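Local atomic coordinates of multicopper oxidase (Arthrobacter sp. FB24, PDB entry 3GDC), a protein that probably oxidises phenolic substrates at a copper site and passes the electrons to a copper cluster that reduces dioxygen to water, as in laccases. Residues 219-230 with 241-249. Sequence-based numbering, arbitrary orientation.
With CU (copper (II) ion), chain G.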
ATOM      1  N   ASN A 219      -6.866   3.386   2.094  1.00 16.13           N
ATOM      2  CA  ASN A 219      -7.199   4.800   2.169  1.00 15.65           C
ATOM      3  C   ASN A 219      -5.930   5.586   1.888  1.00 15.35           C
ATOM      4  O   ASN A 219      -4.833   5.026   1.911  1.00 14.85           O
ATOM      5  CB  ASN A 219      -7.789   5.156   3.541  1.00 15.12           C
ATOM      6  CG  ASN A 219      -8.788   6.310   3.475  1.00 16.51           C
ATOM      7  OD1 ASN A 219      -8.745   7.146   2.557  1.00 15.76           O
ATOM      8  ND2 ASN A 219      -9.698   6.355   4.452  1.00 15.13           N
ATOM      9  N   SER A 220      -6.066   6.871   1.573  1.00 15.10           N
ATOM     10  CA  SER A 220      -4.890   7.707   1.401  1.00 14.98           C
ATOM     11  C   SER A 220      -5.130   9.109   1.940  1.00 15.02           C
ATOM     12  O   SER A 220      -6.240   9.444   2.380  1.00 14.29           O
ATOM     13  CB  SER A 220      -4.426   7.729  -0.063  1.00 15.70           C
ATOM     14  OG  SER A 220      -5.397   8.326  -0.900  1.00 16.75           O
ATOM     15  N   PHE A 221      -4.068   9.906   1.922  1.00 14.89           N
ATOM     16  CA  PHE A 221      -4.053  11.248   2.499  1.00 15.43           C
ATOM     17  C   PHE A 221      -3.114  12.095   1.681  1.00 15.31           C
ATOM     18  O   PHE A 221      -1.941  11.742   1.522  1.00 15.02           O
ATOM     19  CB  PHE A 221      -3.546  11.195   3.952  1.00 15.22           C
ATOM     20  CG  PHE A 221      -3.449  12.540   4.626  1.00 16.28           C
ATOM     21  CD1 PHE A 221      -4.423  12.952   5.533  1.00 16.94           C
ATOM     22  CD2 PHE A 221      -2.361  13.384   4.381  1.00 16.69           C
ATOM     23  CE1 PHE A 221      -4.329  14.200   6.173  1.00 16.26           C
ATOM     24  CE2 PHE A 221      -2.270  14.635   5.006  1.00 18.99           C
ATOM     25  CZ  PHE A 221      -3.249  15.037   5.902  1.00 17.67           C
ATOM     26  N   HIS A 222      -3.608  13.231   1.196  1.00 15.25           N
ATOM     27  CA  HIS A 222      -2.778  14.160   0.435  1.00 15.74           C
ATOM     28  C   HIS A 222      -3.050  15.577   0.895  1.00 15.60           C
ATOM     29  O   HIS A 222      -4.195  15.926   1.141  1.00 15.01           O
ATOM     30  CB  HIS A 222      -3.078  14.043  -1.071  1.00 16.29           C
ATOM     31  CG  HIS A 222      -2.429  15.111  -1.900  1.00 17.62           C
ATOM     32  ND1 HIS A 222      -1.062  15.286  -1.951  1.00 20.22           N
ATOM     33  CD2 HIS A 222      -2.957  16.065  -2.703  1.00 19.53           C
ATOM     34  CE1 HIS A 222      -0.774  16.300  -2.746  1.00 21.02           C
ATOM     35  NE2 HIS A 222      -1.907  16.789  -3.218  1.00 20.64           N
ATOM     36  N   ILE A 223      -1.996  16.384   1.000  1.00 16.42           N
ATOM     37  CA  ILE A 223      -2.123  17.800   1.332  1.00 17.43           C
ATOM     38  C   ILE A 223      -1.599  18.664   0.170  1.00 17.13           C
ATOM     39  O   ILE A 223      -0.490  18.445  -0.320  1.00 17.44           O
ATOM     40  CB  ILE A 223      -1.381  18.140   2.655  1.00 18.06           C
ATOM     41  CG1 ILE A 223      -1.398  19.636   2.941  1.00 19.91           C
ATOM     42  CG2 ILE A 223       0.067  17.620   2.633  1.00 19.96           C
ATOM     43  CD1 ILE A 223      -2.703  20.139   3.411  1.00 22.29           C
ATOM     44  N   HIS A 224      -2.403  19.633  -0.261  1.00 17.42           N
ATOM     45  CA  HIS A 224      -2.001  20.561  -1.326  1.00 17.27           C
ATOM     46  C   HIS A 224      -0.894  21.497  -0.886  1.00 17.20           C
ATOM     47  O   HIS A 224      -0.934  22.040   0.225  1.00 16.53           O
ATOM     48  CB  HIS A 224      -3.186  21.429  -1.745  1.00 17.98           C
ATOM     49  CG  HIS A 224      -4.195  20.726  -2.597  1.00 18.09           C
ATOM     50  ND1 HIS A 224      -4.958  21.392  -3.534  1.00 18.82           N
ATOM     51  CD2 HIS A 224      -4.570  19.425  -2.661  1.00 17.98           C
ATOM     52  CE1 HIS A 224      -5.766  20.536  -4.130  1.00 19.35           C
ATOM     53  NE2 HIS A 224      -5.551  19.335  -3.619  1.00 19.12           N
ATOM     54  N   GLY A 225       0.071  21.701  -1.778  1.00 17.54           N
ATOM     55  CA  GLY A 225       1.128  22.704  -1.615  1.00 17.62           C
ATOM     56  C   GLY A 225       2.140  22.460  -0.511  1.00 18.33           C
ATOM     57  O   GLY A 225       2.938  23.345  -0.188  1.00 18.39           O
ATOM     58  N   ASN A 226       2.125  21.259   0.061  1.00 18.13           N
ATOM     59  CA  ASN A 226       2.900  20.984   1.261  1.00 18.23           C
ATOM     60  C   ASN A 226       3.468  19.571   1.261  1.00 17.82           C
ATOM     61  O   ASN A 226       2.972  18.697   0.549  1.00 18.27           O
ATOM     62  CB  ASN A 226       2.029  21.226   2.497  1.00 17.99           C
ATOM     63  CG  ASN A 226       1.817  22.705   2.768  1.00 18.33           C
ATOM     64  OD1 ASN A 226       2.630  23.344   3.427  1.00 20.84           O
ATOM     65  ND2 ASN A 226       0.731  23.257   2.239  1.00 18.34           N
ATOM     66  N   PHE A 227       4.520  19.366   2.049  1.00 17.66           N
ATOM     67  CA  PHE A 227       5.161  18.074   2.197  1.00 17.18           C
ATOM     68  C   PHE A 227       5.319  17.804   3.687  1.00 17.34           C
ATOM     69  O   PHE A 227       5.422  18.744   4.481  1.00 17.94           O
ATOM     70  CB  PHE A 227       6.526  18.065   1.511  1.00 17.92           C
ATOM     71  CG  PHE A 227       6.453  17.758   0.049  1.00 17.83           C
ATOM     72  CD1 PHE A 227       5.914  18.683  -0.838  1.00 19.94           C
ATOM     73  CD2 PHE A 227       6.898  16.531  -0.442  1.00 18.92           C
ATOM     74  CE1 PHE A 227       5.822  18.392  -2.192  1.00 19.97           C
ATOM     75  CE2 PHE A 227       6.811  16.239  -1.800  1.00 20.18           C
ATOM     76  CZ  PHE A 227       6.270  17.173  -2.664  1.00 19.23           C
ATOM     77  N   PHE A 228       5.283  16.534   4.060  1.00 16.36           N
ATOM     78  CA  PHE A 228       5.409  16.157   5.469  1.00 16.19           C
ATOM     79  C   PHE A 228       6.382  15.005   5.627  1.00 16.33           C
ATOM     80  O   PHE A 228       6.582  14.228   4.692  1.00 16.28           O
ATOM     81  CB  PHE A 228       4.038  15.791   6.066  1.00 15.63           C
ATOM     82  CG  PHE A 228       3.254  14.798   5.249  1.00 14.55           C
ATOM     83  CD1 PHE A 228       3.464  13.429   5.401  1.00 13.65           C
ATOM     84  CD2 PHE A 228       2.278  15.237   4.342  1.00 14.06           C
ATOM     85  CE1 PHE A 228       2.748  12.499   4.649  1.00 14.64           C
ATOM     86  CE2 PHE A 228       1.552  14.314   3.597  1.00 13.90           C
ATOM     87  CZ  PHE A 228       1.788  12.940   3.757  1.00 14.40           C
ATOM     88  N   HIS A 229       6.991  14.900   6.812  1.00 15.93           N
ATOM     89  CA  HIS A 229       7.716  13.698   7.179  1.00 16.37           C
ATOM     90  C   HIS A 229       6.728  12.715   7.759  1.00 15.59           C
ATOM     91  O   HIS A 229       5.848  13.102   8.528  1.00 16.26           O
ATOM     92  CB  HIS A 229       8.829  14.000   8.186  1.00 16.37           C
ATOM     93  CG  HIS A 229      10.044  14.612   7.557  1.00 17.84           C
ATOM     94  ND1 HIS A 229      10.279  15.969   7.552  1.00 20.55           N
ATOM     95  CD2 HIS A 229      11.065  14.049   6.872  1.00 19.33           C
ATOM     96  CE1 HIS A 229      11.409  16.215   6.911  1.00 20.80           C
ATOM     97  NE2 HIS A 229      11.905  15.065   6.487  1.00 21.77           N
ATOM     98  N   TYR A 230       6.843  11.455   7.364  1.00 14.97           N
ATOM     99  CA  TYR A 230       5.908  10.445   7.829  1.00 14.82           C
ATOM    100  C   TYR A 230       6.600   9.376   8.674  1.00 15.04           C
ATOM    101  O   TYR A 230       7.655   8.858   8.293  1.00 15.18           O
ATOM    102  CB  TYR A 230       5.166   9.804   6.652  1.00 15.74           C
ATOM    103  CG  TYR A 230       4.126   8.805   7.073  1.00 15.06           C
ATOM    104  CD1 TYR A 230       2.978   9.208   7.761  1.00 14.38           C
ATOM    105  CD2 TYR A 230       4.277   7.457   6.779  1.00 13.67           C
ATOM    106  CE1 TYR A 230       2.013   8.283   8.148  1.00 16.12           C
ATOM    107  CE2 TYR A 230       3.313   6.530   7.158  1.00 14.64           C
ATOM    108  CZ  TYR A 230       2.192   6.945   7.837  1.00 15.35           C
ATOM    109  OH  TYR A 230       1.249   6.026   8.222  1.00 16.79           O
ATOM    110  N   GLU A 241       9.644   8.584   5.303  1.00 20.78           N
ATOM    111  CA  GLU A 241       9.336   9.233   4.028  1.00 21.32           C
ATOM    112  C   GLU A 241       9.225  10.734   4.187  1.00 19.86           C
ATOM    113  O   GLU A 241       8.895  11.224   5.258  1.00 19.71           O
ATOM    114  CB  GLU A 241       8.009   8.699   3.456  1.00 20.81           C
ATOM    115  CG  GLU A 241       8.127   7.348   2.758  1.00 24.01           C
ATOM    116  CD  GLU A 241       6.847   6.907   2.055  1.00 24.19           C
ATOM    117  OE1 GLU A 241       6.374   7.628   1.151  1.00 26.25           O
ATOM    118  OE2 GLU A 241       6.329   5.813   2.388  1.00 29.58           O
ATOM    119  N   TYR A 242       9.500  11.462   3.109  1.00 18.81           N
ATOM    120  CA  TYR A 242       9.170  12.875   3.030  1.00 18.47           C
ATOM    121  C   TYR A 242       8.341  13.019   1.754  1.00 17.97           C
ATOM    122  O   TYR A 242       8.848  12.786   0.657  1.00 18.02           O
ATOM    123  CB  TYR A 242      10.446  13.725   2.970  1.00 19.02           C
ATOM    124  CG  TYR A 242      10.217  15.222   2.941  1.00 19.78           C
ATOM    125  CD1 TYR A 242       9.659  15.882   4.036  1.00 20.06           C
ATOM    126  CD2 TYR A 242      10.586  15.989   1.828  1.00 20.40           C
ATOM    127  CE1 TYR A 242       9.454  17.255   4.032  1.00 21.24           C
ATOM    128  CE2 TYR A 242      10.387  17.381   1.818  1.00 20.79           C
ATOM    129  CZ  TYR A 242       9.824  18.002   2.929  1.00 21.00           C
ATOM    130  OH  TYR A 242       9.608  19.366   2.954  1.00 21.63           O
ATOM    131  N   THR A 243       7.070  13.370   1.905  1.00 17.71           N
ATOM    132  CA  THR A 243       6.125  13.258   0.793  1.00 17.66           C
ATOM    133  C   THR A 243       4.881  14.117   0.981  1.00 17.20           C
ATOM    134  O   THR A 243       4.716  14.756   2.014  1.00 16.50           O
ATOM    135  CB  THR A 243       5.746  11.770   0.549  1.00 18.01           C
ATOM    136  OG1 THR A 243       5.029  11.652  -0.691  1.00 20.46           O
ATOM    137  CG2 THR A 243       4.922  11.209   1.705  1.00 18.64           C
ATOM    138  N   ASP A 244       4.004  14.134  -0.024  1.00 16.50           N
ATOM    139  CA  ASP A 244       2.729  14.840   0.102  1.00 16.66           C
ATOM    140  C   ASP A 244       1.515  13.917   0.060  1.00 15.95           C
ATOM    141  O   ASP A 244       0.396  14.381   0.219  1.00 15.15           O
ATOM    142  CB  ASP A 244       2.598  15.943  -0.958  1.00 16.79           C
ATOM    143  CG  ASP A 244       2.728  15.406  -2.390  1.00 18.27           C
ATOM    144  OD1 ASP A 244       2.488  14.205  -2.604  1.00 20.44           O
ATOM    145  OD2 ASP A 244       3.069  16.195  -3.285  1.00 20.21           O
ATOM    146  N   THR A 245       1.752  12.625  -0.171  1.00 16.04           N
ATOM    147  CA  THR A 245       0.688  11.628  -0.282  1.00 16.16           C
ATOM    148  C   THR A 245       1.130  10.336   0.402  1.00 16.09           C
ATOM    149  O   THR A 245       2.223   9.846   0.137  1.00 16.07           O
ATOM    150  CB  THR A 245       0.365  11.305  -1.763  1.00 16.60           C
ATOM    151  OG1 THR A 245       0.018  12.509  -2.453  1.00 18.66           O
ATOM    152  CG2 THR A 245      -0.797  10.322  -1.874  1.00 16.96           C
ATOM    153  N   ILE A 246       0.285   9.796   1.278  1.00 16.52           N
ATOM    154  CA  ILE A 246       0.570   8.497   1.888  1.00 16.92           C
ATOM    155  C   ILE A 246      -0.647   7.595   1.881  1.00 16.49           C
ATOM    156  O   ILE A 246      -1.783   8.079   1.844  1.00 15.88           O
ATOM    157  CB  ILE A 246       1.136   8.615   3.340  1.00 17.11           C
ATOM    158  CG1 ILE A 246       0.226   9.442   4.248  1.00 17.99           C
ATOM    159  CG2 ILE A 246       2.545   9.135   3.339  1.00 20.48           C
ATOM    160  CD1 ILE A 246      -0.591   8.572   5.166  1.00 21.34           C
ATOM    161  N   SER A 247      -0.415   6.286   1.944  1.00 16.15           N
ATOM    162  CA  SER A 247      -1.513   5.320   1.957  1.00 16.30           C
ATOM    163  C   SER A 247      -1.495   4.474   3.230  1.00 16.16           C
ATOM    164  O   SER A 247      -0.429   4.268   3.838  1.00 16.63           O
ATOM    165  CB  SER A 247      -1.445   4.416   0.724  1.00 17.19           C
ATOM    166  OG  SER A 247      -0.272   3.615   0.753  1.00 19.64           O
ATOM    167  N   GLN A 248      -2.677   4.004   3.618  1.00 15.18           N
ATOM    168  CA  GLN A 248      -2.858   3.151   4.788  1.00 15.12           C
ATOM    169  C   GLN A 248      -3.975   2.155   4.523  1.00 14.93           C
ATOM    170  O   GLN A 248      -5.062   2.543   4.110  1.00 15.61           O
ATOM    171  CB  GLN A 248      -3.245   4.013   5.996  1.00 14.37           C
ATOM    172  CG  GLN A 248      -2.183   5.025   6.443  1.00 14.72           C
ATOM    173  CD  GLN A 248      -2.652   5.877   7.620  1.00 14.73           C
ATOM    174  OE1 GLN A 248      -3.841   5.933   7.915  1.00 15.12           O
ATOM    175  NE2 GLN A 248      -1.713   6.539   8.294  1.00 13.59           N
ATOM    176  N   VAL A 249      -3.737   0.872   4.782  1.00 14.85           N
ATOM    177  CA  VAL A 249      -4.842  -0.080   4.815  1.00 14.64           C
ATOM    178  C   VAL A 249      -5.493   0.040   6.196  1.00 14.53           C
ATOM    179  O   VAL A 249      -4.981   0.749   7.064  1.00 14.55           O
ATOM    180  CB  VAL A 249      -4.367  -1.530   4.578  1.00 14.67           C
ATOM    181  CG1 VAL A 249      -3.643  -1.644   3.230  1.00 15.75           C
ATOM    182  CG2 VAL A 249      -3.462  -2.022   5.758  1.00 15.03           C
TER
HETATM  183 CU    CU G 304      -6.601  17.854  -4.314  0.50 28.54          CU
HETATM  184  O   HOH W   1       2.454  18.803  -2.661  1.00 21.94           O
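His222 lies beside Asp244 and donates a hydrogen bond from ND1 to the backbone O of Asp244, 2.8 Å away. ND1 approaches from above that carbonyl plane, and the same oxygen also accepts from Ile223 N. The imidazole stands almost perpendicular to the Asp244 carboxylate, at 87°. Its NE2 binds copper together with His91 of the second subunit. His224 binds another copper through NE2 at 1.9 Å, with His269 and with His134 of the second subunit. Asp244 CB sits over the centre of the Phe227 ring, a CH-pi contact, while its carboxylate forms a salt bridge with Arg253 of the second subunit. Strand 219-223 pairs antiparallel with 245-249, and 228-230 with 241-243, each pair in a different sheet of a cupredoxin-like beta sandwich. Phe221, Phe228, Tyr230 and Ile246 share one face, where Ile246 packs against all three. Phe228 CG sits between the backbone N and the carbonyl carbon (chi1 50°), which lays the ring over Thr243 O and turns its edge to Ile246 CG2. Tyr230 CE1 lies 4.0 Å from Ile246 CD1, and its OH accepts a bond from Gln248 NE2 at 3.0 Å. A leucine here would probably leave the Gln248 amide without this partner and take one neighbour from Ile246 CD1. His229 lies with one ring face over Tyr242 CD1.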